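PDB 3BY8: sensor histidine kinase DcuS from Escherichia coli, which senses C4-dicarboxylates such as fumarate through its periplasmic domain and phosphorylates the response regulator DcuR to control genes of anaerobic fumarate respiration. Local coordinates for residues N54-I59 with I126-S131; Q79-D84 with A106-T111. All coordinates share one frame; numbering follows the deposited sequence.

Contact 1. Residues N54-I59 with I126-S131; sequences NDLLFI and IGLELS. With LMR ((2S)-2-hydroxybutanedioic acid), chain B.
Phe58 and Gly127 face each other as an antiparallel hydrogen-bonded pair where strand 58-63, an outer strand of the periplasmic Cache domain's sheet, starts alongside strand 120-129. A classic beta bulge opens the pairing: Leu57 and Phe58 both lie opposite Gly127. Gly127 O takes a bond from Leu57 N at 2.7 Å and a weak one from Phe58 N, while Gly127 N returns a bond to Phe58 O at 3.0 Å.

The Phe58 ring lies flat against the backbone of residues 126 and 127, its CG set between the backbone N and the carbonyl carbon (chi1 72°). Gly127 N is 3.3 Å above the ring plane, over the centre, and Gly127 CA makes a CH-pi contact 3.7 Å from the centroid. Gly127 has no side chain, and its CA comes 3.4 Å from Phe58 CE2. The opposite face carries the bound malate, whose C3 lies over the ring centre, so the ring is clamped between strand and ligand.

On the other face of the sheet the contact is aliphatic. Ile59 and Ile126 lie side by side pointing the same way, CG1 to CG1 at 3.9 Å; helix 8-25 packs against both and helix 43-53 against Ile59. Leu56 splits its branches: CD1 rests on Ile126 CG2 at 3.6 Å, and CD2 meets Leu128 CD2.

Just before, Asp55, with positive phi, is the C-prime residue of the Schellman motif ending helix 43-53, and its carboxylate forms a salt bridge with Arg132. Leu57 turns toward the partner strand, with CG anti to the backbone N (chi1 178°); its CD1 lies 3.9 Å from Glu129 OE2, the two side chains crossing at about a right angle.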
ATOM      1  N   ASN A  54       5.975  -7.670  -8.459  1.00 20.10           N
ATOM      2  CA  ASN A  54       5.184  -6.758  -9.273  1.00 20.87           C
ATOM      3  C   ASN A  54       5.914  -5.449  -9.595  1.00 19.93           C
ATOM      4  O   ASN A  54       5.303  -4.497 -10.086  1.00 22.10           O
ATOM      5  CB  ASN A  54       3.847  -6.471  -8.587  1.00 16.70           C
ATOM      6  CG  ASN A  54       2.924  -7.683  -8.573  1.00 18.14           C
ATOM      7  OD1 ASN A  54       2.790  -8.378  -7.548  1.00 20.36           O
ATOM      8  ND2 ASN A  54       2.284  -7.945  -9.698  1.00 16.36           N
ATOM      9  N   ASP A  55       7.214  -5.424  -9.296  1.00 22.15           N
ATOM     10  CA  ASP A  55       8.099  -4.287  -9.559  1.00 27.16           C
ATOM     11  C   ASP A  55       7.563  -3.000  -8.952  1.00 25.58           C
ATOM     12  O   ASP A  55       7.341  -1.994  -9.640  1.00 27.53           O
ATOM     13  CB  ASP A  55       8.311  -4.117 -11.071  1.00 31.80           C
ATOM     14  CG  ASP A  55       9.649  -3.459 -11.399  1.00 37.40           C
ATOM     15  OD1 ASP A  55       9.938  -3.248 -12.598  1.00 42.34           O
ATOM     16  OD2 ASP A  55      10.415  -3.153 -10.454  1.00 40.23           O
ATOM     17  N   LEU A  56       7.389  -3.040  -7.636  1.00 21.46           N
ATOM     18  CA  LEU A  56       6.851  -1.908  -6.911  1.00 19.26           C
ATOM     19  C   LEU A  56       7.843  -1.347  -5.889  1.00 18.63           C
ATOM     20  O   LEU A  56       8.730  -2.036  -5.385  1.00 20.91           O
ATOM     21  CB  LEU A  56       5.551  -2.342  -6.211  1.00 18.24           C
ATOM     22  CG  LEU A  56       4.475  -2.902  -7.154  1.00 16.50           C
ATOM     23  CD1 LEU A  56       3.407  -3.636  -6.333  1.00 17.90           C
ATOM     24  CD2 LEU A  56       3.845  -1.779  -7.983  1.00 15.23           C
ATOM     25  N   LEU A  57       7.670  -0.071  -5.560  1.00 16.91           N
ATOM     26  CA  LEU A  57       8.535   0.587  -4.599  1.00 16.25           C
ATOM     27  C   LEU A  57       8.212   0.230  -3.154  1.00 16.62           C
ATOM     28  O   LEU A  57       9.081   0.091  -2.322  1.00 16.00           O
ATOM     29  CB  LEU A  57       8.431   2.117  -4.774  1.00 15.78           C
ATOM     30  CG  LEU A  57       9.261   2.955  -3.791  1.00 14.58           C
ATOM     31  CD1 LEU A  57      10.762   2.864  -4.148  1.00 15.90           C
ATOM     32  CD2 LEU A  57       8.823   4.423  -3.855  1.00 17.46           C
ATOM     33  N   PHE A  58       6.926   0.152  -2.839  1.00 13.91           N
ATOM     34  CA  PHE A  58       6.546  -0.197  -1.486  1.00 15.71           C
ATOM     35  C   PHE A  58       5.118  -0.720  -1.412  1.00 11.52           C
ATOM     36  O   PHE A  58       4.295  -0.402  -2.241  1.00 13.62           O
ATOM     37  CB  PHE A  58       6.641   1.029  -0.554  1.00 14.81           C
ATOM     38  CG  PHE A  58       5.563   2.089  -0.775  1.00 15.14           C
ATOM     39  CD1 PHE A  58       4.275   1.946  -0.239  1.00 14.88           C
ATOM     40  CD2 PHE A  58       5.870   3.274  -1.457  1.00 14.00           C
ATOM     41  CE1 PHE A  58       3.318   2.972  -0.379  1.00 12.16           C
ATOM     42  CE2 PHE A  58       4.908   4.310  -1.596  1.00 13.06           C
ATOM     43  CZ  PHE A  58       3.635   4.158  -1.054  1.00 12.25           C
ATOM     44  N   ILE A  59       4.886  -1.571  -0.416  1.00 13.64           N
ATOM     45  CA  ILE A  59       3.543  -2.075  -0.120  1.00 11.87           C
ATOM     46  C   ILE A  59       3.396  -1.899   1.385  1.00 11.81           C
ATOM     47  O   ILE A  59       4.015  -2.608   2.185  1.00 13.22           O
ATOM     48  CB  ILE A  59       3.352  -3.560  -0.501  1.00 11.58           C
ATOM     49  CG1 ILE A  59       3.448  -3.729  -2.019  1.00 12.99           C
ATOM     50  CG2 ILE A  59       1.976  -4.014   0.018  1.00 13.18           C
ATOM     51  CD1 ILE A  59       3.149  -5.169  -2.487  1.00 14.09           C
ATOM     52  N   ILE A 126       0.244   1.342  -1.984  1.00 10.09           N
ATOM     53  CA  ILE A 126       1.344   0.825  -2.840  1.00 11.59           C
ATOM     54  C   ILE A 126       1.942   1.959  -3.676  1.00 10.50           C
ATOM     55  O   ILE A 126       1.211   2.801  -4.185  1.00 12.78           O
ATOM     56  CB  ILE A 126       0.823  -0.295  -3.780  1.00 12.53           C
ATOM     57  CG1 ILE A 126       0.377  -1.477  -2.920  1.00 11.37           C
ATOM     58  CG2 ILE A 126       1.903  -0.704  -4.807  1.00 14.59           C
ATOM     59  CD1 ILE A 126       0.014  -2.750  -3.727  1.00 13.07           C
ATOM     60  N   GLY A 127       3.268   1.999  -3.768  1.00 12.06           N
ATOM     61  CA  GLY A 127       3.903   3.032  -4.558  1.00 13.60           C
ATOM     62  C   GLY A 127       4.763   2.469  -5.680  1.00 15.71           C
ATOM     63  O   GLY A 127       5.345   1.378  -5.545  1.00 17.31           O
ATOM     64  N   LEU A 128       4.831   3.241  -6.755  1.00 16.48           N
ATOM     65  CA  LEU A 128       5.614   2.974  -7.962  1.00 19.07           C
ATOM     66  C   LEU A 128       6.577   4.165  -8.012  1.00 18.43           C
ATOM     67  O   LEU A 128       6.129   5.301  -8.036  1.00 18.86           O
ATOM     68  CB  LEU A 128       4.718   3.057  -9.214  1.00 21.35           C
ATOM     69  CG  LEU A 128       3.570   2.089  -9.529  1.00 23.88           C
ATOM     70  CD1 LEU A 128       2.441   2.777 -10.280  1.00 24.08           C
ATOM     71  CD2 LEU A 128       4.126   0.952 -10.353  1.00 25.76           C
ATOM     72  N   GLU A 129       7.878   3.912  -8.055  1.00 20.16           N
ATOM     73  CA  GLU A 129       8.868   4.990  -8.110  1.00 20.84           C
ATOM     74  C   GLU A 129       8.618   5.897  -9.331  1.00 22.46           C
ATOM     75  O   GLU A 129       8.490   5.416 -10.460  1.00 21.26           O
ATOM     76  CB  GLU A 129      10.260   4.358  -8.163  1.00 25.33           C
ATOM     77  CG  GLU A 129      11.381   5.223  -7.642  1.00 30.11           C
ATOM     78  CD  GLU A 129      12.658   4.426  -7.403  1.00 31.81           C
ATOM     79  OE1 GLU A 129      13.694   5.050  -7.085  1.00 33.41           O
ATOM     80  OE2 GLU A 129      12.621   3.176  -7.528  1.00 32.88           O
ATOM     81  N   LEU A 130       8.527   7.210  -9.119  1.00 19.86           N
ATOM     82  CA  LEU A 130       8.271   8.120 -10.228  1.00 22.05           C
ATOM     83  C   LEU A 130       9.280   7.970 -11.370  1.00 21.13           C
ATOM     84  O   LEU A 130       8.893   8.010 -12.541  1.00 24.24           O
ATOM     85  CB  LEU A 130       8.292   9.583  -9.760  1.00 23.92           C
ATOM     86  CG  LEU A 130       6.998  10.295  -9.415  1.00 25.69           C
ATOM     87  CD1 LEU A 130       7.291  11.808  -9.404  1.00 22.58           C
ATOM     88  CD2 LEU A 130       5.915   9.960 -10.426  1.00 21.79           C
ATOM     89  N   SER A 131      10.552   7.825 -11.018  1.00 24.09           N
ATOM     90  CA  SER A 131      11.600   7.706 -12.032  1.00 27.14           C
ATOM     91  C   SER A 131      11.388   6.471 -12.893  1.00 29.43           C
ATOM     92  O   SER A 131      11.761   6.447 -14.072  1.00 28.59           O
ATOM     93  CB  SER A 131      12.986   7.682 -11.374  1.00 28.66           C
ATOM     94  OG  SER A 131      13.119   6.609 -10.465  1.00 31.52           O
TER
HETATM   95  C1  LMR B   1       4.714   5.592   4.110  1.00 14.13           C
HETATM   96  O1A LMR B   1       4.922   4.446   4.411  1.00 13.75           O
HETATM   97  O1B LMR B   1       4.777   6.489   4.977  1.00 14.45           O
HETATM   98  C2  LMR B   1       4.764   5.933   2.652  1.00 13.78           C
HETATM   99  O2  LMR B   1       4.732   7.410   2.437  1.00 13.56           O
HETATM  100  C3  LMR B   1       5.882   5.192   1.893  1.00 13.25           C
HETATM  101  C4  LMR B   1       7.213   5.949   2.075  1.00 12.93           C
HETATM  102  O4A LMR B   1       7.778   5.907   3.167  1.00 14.28           O
HETATM  103  O4B LMR B   1       7.668   6.654   1.128  1.00 12.91           O

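Contact 2. Residues Q79-D84 with A106-T111; sequences QPFKGD and ALRVFT. With LMR ((2S)-2-hydroxybutanedioic acid), chain B.
Arg108 reaches from strand 106-114 to the loop 79-84, and its NH2 hydrogen-bonds Lys82 O at 3.3 Å. The acceptor lies near the guanidinium plane, and the donor meets a lone pair in the plane of the carbonyl. The malate hydroxyl O2 ties the two segments together more tightly: it donates to Lys82 O at 2.7 Å and accepts from Arg108 NH1 at 2.9 Å, with a longer bond from NH2. Lys82 O thus serves both the ligand and the arginine. The arginine chain is bent at chi2 and chi3 on its way to the ligand, and a salt bridge from NE to Asp85 OD2 helps fix the guanidinium. Lys82 uses its backbone on the ligand, N bonding carboxylate oxygen O1B at 2.8 Å, while its ammonium end leads away from strand 106-114.

This is the ligand pocket of a Cache sensor domain: the antiparallel sheet supplies one wall, and the loop between strands 58-63 and 95-99 closes over the dicarboxylate. Arg68, His71 and the backbone N atoms of Gly101, Phe102 and Leu103 complete its polar grip.

The apolar contacts centre on the Phe81 ring. Phe81, with CG anti to the backbone N (chi1 -173°), puts one face against the malate carboxylate, C1 standing 3.4 Å above the plane and offset toward the rim. Its far end meets Arg108 NH2 tip to tip, CE1 at 3.4 Å, with ring and guanidinium planes 52° apart. Phe110 also comes tip to tip with it, an oblique aromatic pair with planes at 75°, and Phe81 CZ touches Phe110 CE2 at 3.6 Å.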
ATOM      1  N   GLN A  79       4.627   2.779  13.167  1.00 20.99           N
ATOM      2  CA  GLN A  79       4.571   4.231  13.189  1.00 21.87           C
ATOM      3  C   GLN A  79       3.525   4.704  12.173  1.00 18.44           C
ATOM      4  O   GLN A  79       3.137   3.938  11.273  1.00 19.28           O
ATOM      5  CB  GLN A  79       5.953   4.821  12.883  1.00 23.12           C
ATOM      6  CG  GLN A  79       6.996   4.324  13.897  1.00 27.11           C
ATOM      7  CD  GLN A  79       8.396   4.828  13.645  1.00 32.10           C
ATOM      8  OE1 GLN A  79       8.831   4.945  12.500  1.00 32.51           O
ATOM      9  NE2 GLN A  79       9.127   5.111  14.726  1.00 32.08           N
ATOM     10  N   PRO A  80       3.055   5.953  12.301  1.00 20.63           N
ATOM     11  CA  PRO A  80       2.050   6.476  11.377  1.00 19.64           C
ATOM     12  C   PRO A  80       2.529   6.682   9.958  1.00 16.51           C
ATOM     13  O   PRO A  80       3.653   7.140   9.704  1.00 17.41           O
ATOM     14  CB  PRO A  80       1.641   7.814  11.992  1.00 19.79           C
ATOM     15  CG  PRO A  80       2.099   7.732  13.422  1.00 26.36           C
ATOM     16  CD  PRO A  80       3.370   6.945  13.344  1.00 21.66           C
ATOM     17  N   PHE A  81       1.639   6.343   9.033  1.00 14.00           N
ATOM     18  CA  PHE A  81       1.887   6.541   7.610  1.00 13.30           C
ATOM     19  C   PHE A  81       2.209   8.020   7.341  1.00 15.26           C
ATOM     20  O   PHE A  81       1.645   8.908   7.986  1.00 16.74           O
ATOM     21  CB  PHE A  81       0.621   6.154   6.858  1.00 12.93           C
ATOM     22  CG  PHE A  81       0.780   6.153   5.358  1.00 11.53           C
ATOM     23  CD1 PHE A  81       0.507   7.285   4.601  1.00 11.83           C
ATOM     24  CD2 PHE A  81       1.247   5.007   4.698  1.00 12.37           C
ATOM     25  CE1 PHE A  81       0.686   7.293   3.226  1.00 12.01           C
ATOM     26  CE2 PHE A  81       1.433   5.003   3.311  1.00 11.86           C
ATOM     27  CZ  PHE A  81       1.160   6.125   2.572  1.00 12.26           C
ATOM     28  N   LYS A  82       3.111   8.279   6.404  1.00 13.54           N
ATOM     29  CA  LYS A  82       3.441   9.645   6.030  1.00 13.95           C
ATOM     30  C   LYS A  82       2.888   9.935   4.639  1.00 14.01           C
ATOM     31  O   LYS A  82       3.274   9.292   3.671  1.00 14.19           O
ATOM     32  CB  LYS A  82       4.959   9.879   6.039  1.00 14.73           C
ATOM     33  CG  LYS A  82       5.302  11.300   5.602  1.00 17.82           C
ATOM     34  CD  LYS A  82       6.793  11.539   5.469  1.00 27.07           C
ATOM     35  CE  LYS A  82       7.436  11.838   6.798  1.00 30.70           C
ATOM     36  NZ  LYS A  82       8.868  12.225   6.593  1.00 35.51           N
ATOM     37  N   GLY A  83       1.974  10.897   4.554  1.00 13.01           N
ATOM     38  CA  GLY A  83       1.371  11.271   3.290  1.00 11.18           C
ATOM     39  C   GLY A  83      -0.117  11.492   3.451  1.00 11.30           C
ATOM     40  O   GLY A  83      -0.832  10.585   3.928  1.00 14.36           O
ATOM     41  N   ASP A  84      -0.607  12.668   3.050  1.00 10.86           N
ATOM     42  CA  ASP A  84      -2.032  12.942   3.182  1.00 13.03           C
ATOM     43  C   ASP A  84      -2.883  12.186   2.170  1.00 12.22           C
ATOM     44  O   ASP A  84      -4.126  12.154   2.262  1.00 11.38           O
ATOM     45  CB  ASP A  84      -2.295  14.445   3.071  1.00 14.97           C
ATOM     46  CG  ASP A  84      -1.815  15.195   4.301  1.00 20.29           C
ATOM     47  OD1 ASP A  84      -1.664  14.556   5.374  1.00 21.41           O
ATOM     48  OD2 ASP A  84      -1.602  16.422   4.177  1.00 27.34           O
ATOM     49  N   ALA A 106       6.916   9.011  -5.543  1.00 13.72           N
ATOM     50  CA  ALA A 106       6.197   7.926  -6.165  1.00 14.50           C
ATOM     51  C   ALA A 106       4.777   8.191  -6.584  1.00 12.98           C
ATOM     52  O   ALA A 106       4.142   9.122  -6.099  1.00 14.02           O
ATOM     53  CB  ALA A 106       6.178   6.762  -5.174  1.00 14.01           C
ATOM     54  N   LEU A 107       4.308   7.347  -7.504  1.00 13.29           N
ATOM     55  CA  LEU A 107       2.930   7.299  -7.959  1.00 14.57           C
ATOM     56  C   LEU A 107       2.395   6.268  -6.960  1.00 13.98           C
ATOM     57  O   LEU A 107       2.882   5.133  -6.870  1.00 15.62           O
ATOM     58  CB  LEU A 107       2.855   6.756  -9.381  1.00 15.07           C
ATOM     59  CG  LEU A 107       1.437   6.547  -9.892  1.00 18.06           C
ATOM     60  CD1 LEU A 107       0.658   7.837  -9.874  1.00 21.00           C
ATOM     61  CD2 LEU A 107       1.528   5.991 -11.323  1.00 19.55           C
ATOM     62  N   ARG A 108       1.406   6.688  -6.187  1.00 11.93           N
ATOM     63  CA  ARG A 108       0.879   5.874  -5.101  1.00 11.54           C
ATOM     64  C   ARG A 108      -0.602   5.626  -5.212  1.00  9.58           C
ATOM     65  O   ARG A 108      -1.364   6.494  -5.587  1.00 12.22           O
ATOM     66  CB  ARG A 108       1.191   6.625  -3.798  1.00 10.31           C
ATOM     67  CG  ARG A 108       2.688   6.841  -3.593  1.00 10.62           C
ATOM     68  CD  ARG A 108       3.046   8.209  -2.957  1.00 10.62           C
ATOM     69  NE  ARG A 108       2.407   8.475  -1.659  1.00  9.62           N
ATOM     70  CZ  ARG A 108       2.990   8.318  -0.482  1.00  9.13           C
ATOM     71  NH1 ARG A 108       4.239   7.874  -0.367  1.00 11.42           N
ATOM     72  NH2 ARG A 108       2.332   8.696   0.614  1.00 10.91           N
ATOM     73  N   VAL A 109      -1.003   4.403  -4.873  1.00 11.05           N
ATOM     74  CA  VAL A 109      -2.398   4.011  -4.901  1.00 10.75           C
ATOM     75  C   VAL A 109      -2.804   3.441  -3.543  1.00  9.65           C
ATOM     76  O   VAL A 109      -1.976   2.903  -2.771  1.00  9.98           O
ATOM     77  CB  VAL A 109      -2.706   2.973  -6.041  1.00 11.92           C
ATOM     78  CG1 VAL A 109      -2.203   3.554  -7.381  1.00 14.01           C
ATOM     79  CG2 VAL A 109      -2.079   1.603  -5.766  1.00 11.64           C
ATOM     80  N   PHE A 110      -4.107   3.534  -3.289  1.00  9.40           N
ATOM     81  CA  PHE A 110      -4.630   3.146  -1.973  1.00  8.10           C
ATOM     82  C   PHE A 110      -5.978   2.497  -2.121  1.00 10.29           C
ATOM     83  O   PHE A 110      -6.812   2.956  -2.904  1.00 12.10           O
ATOM     84  CB  PHE A 110      -4.858   4.412  -1.089  1.00  9.42           C
ATOM     85  CG  PHE A 110      -3.628   5.229  -0.861  1.00  8.44           C
ATOM     86  CD1 PHE A 110      -3.162   6.105  -1.855  1.00 10.23           C
ATOM     87  CD2 PHE A 110      -2.923   5.134   0.341  1.00  9.34           C
ATOM     88  CE1 PHE A 110      -2.001   6.873  -1.635  1.00 11.13           C
ATOM     89  CE2 PHE A 110      -1.784   5.896   0.553  1.00  9.29           C
ATOM     90  CZ  PHE A 110      -1.318   6.772  -0.435  1.00  9.20           C
ATOM     91  N   THR A 111      -6.213   1.440  -1.347  1.00  9.25           N
ATOM     92  CA  THR A 111      -7.524   0.800  -1.347  1.00  9.74           C
ATOM     93  C   THR A 111      -7.862   0.341   0.085  1.00  9.71           C
ATOM     94  O   THR A 111      -6.983  -0.044   0.852  1.00 10.31           O
ATOM     95  CB  THR A 111      -7.580  -0.386  -2.374  1.00  8.91           C
ATOM     96  OG1 THR A 111      -8.950  -0.688  -2.673  1.00 11.28           O
ATOM     97  CG2 THR A 111      -6.898  -1.654  -1.813  1.00 11.70           C
TER
HETATM   98  C1  LMR B   1       4.714   5.592   4.110  1.00 14.13           C
HETATM   99  O1A LMR B   1       4.922   4.446   4.411  1.00 13.75           O
HETATM  100  O1B LMR B   1       4.777   6.489   4.977  1.00 14.45           O
HETATM  101  C2  LMR B   1       4.764   5.933   2.652  1.00 13.78           C
HETATM  102  O2  LMR B   1       4.732   7.410   2.437  1.00 13.56           O
HETATM  103  C3  LMR B   1       5.882   5.192   1.893  1.00 13.25           C
HETATM  104  C4  LMR B   1       7.213   5.949   2.075  1.00 12.93           C
HETATM  105  O4A LMR B   1       7.778   5.907   3.167  1.00 14.28           O
HETATM  106  O4B LMR B   1       7.668   6.654   1.128  1.00 12.91           O

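Overall arrangement
Both contacts are buried, and both touch the same malate. Contact 1 lies within the sheet and is held by backbone bonds and aliphatic packing; its one aromatic ring supplies an apolar surface to the ligand. Contact 2 joins a loop to the sheet by side chains of the strand meeting a ring and a backbone carbonyl of the loop, with the ligand hydroxyl bridging a guanidinium and that carbonyl. Their second segments are neighbouring strands, 120-129 and 106-114, linked by probable hydrogen bonds from Leu128 N to Leu107 O and from Val109 N to Ile126 O; Leu57 CD2 also packs on Ala106 CB. Along the chain, contact 2 is nested within the loop that contact 1 closes.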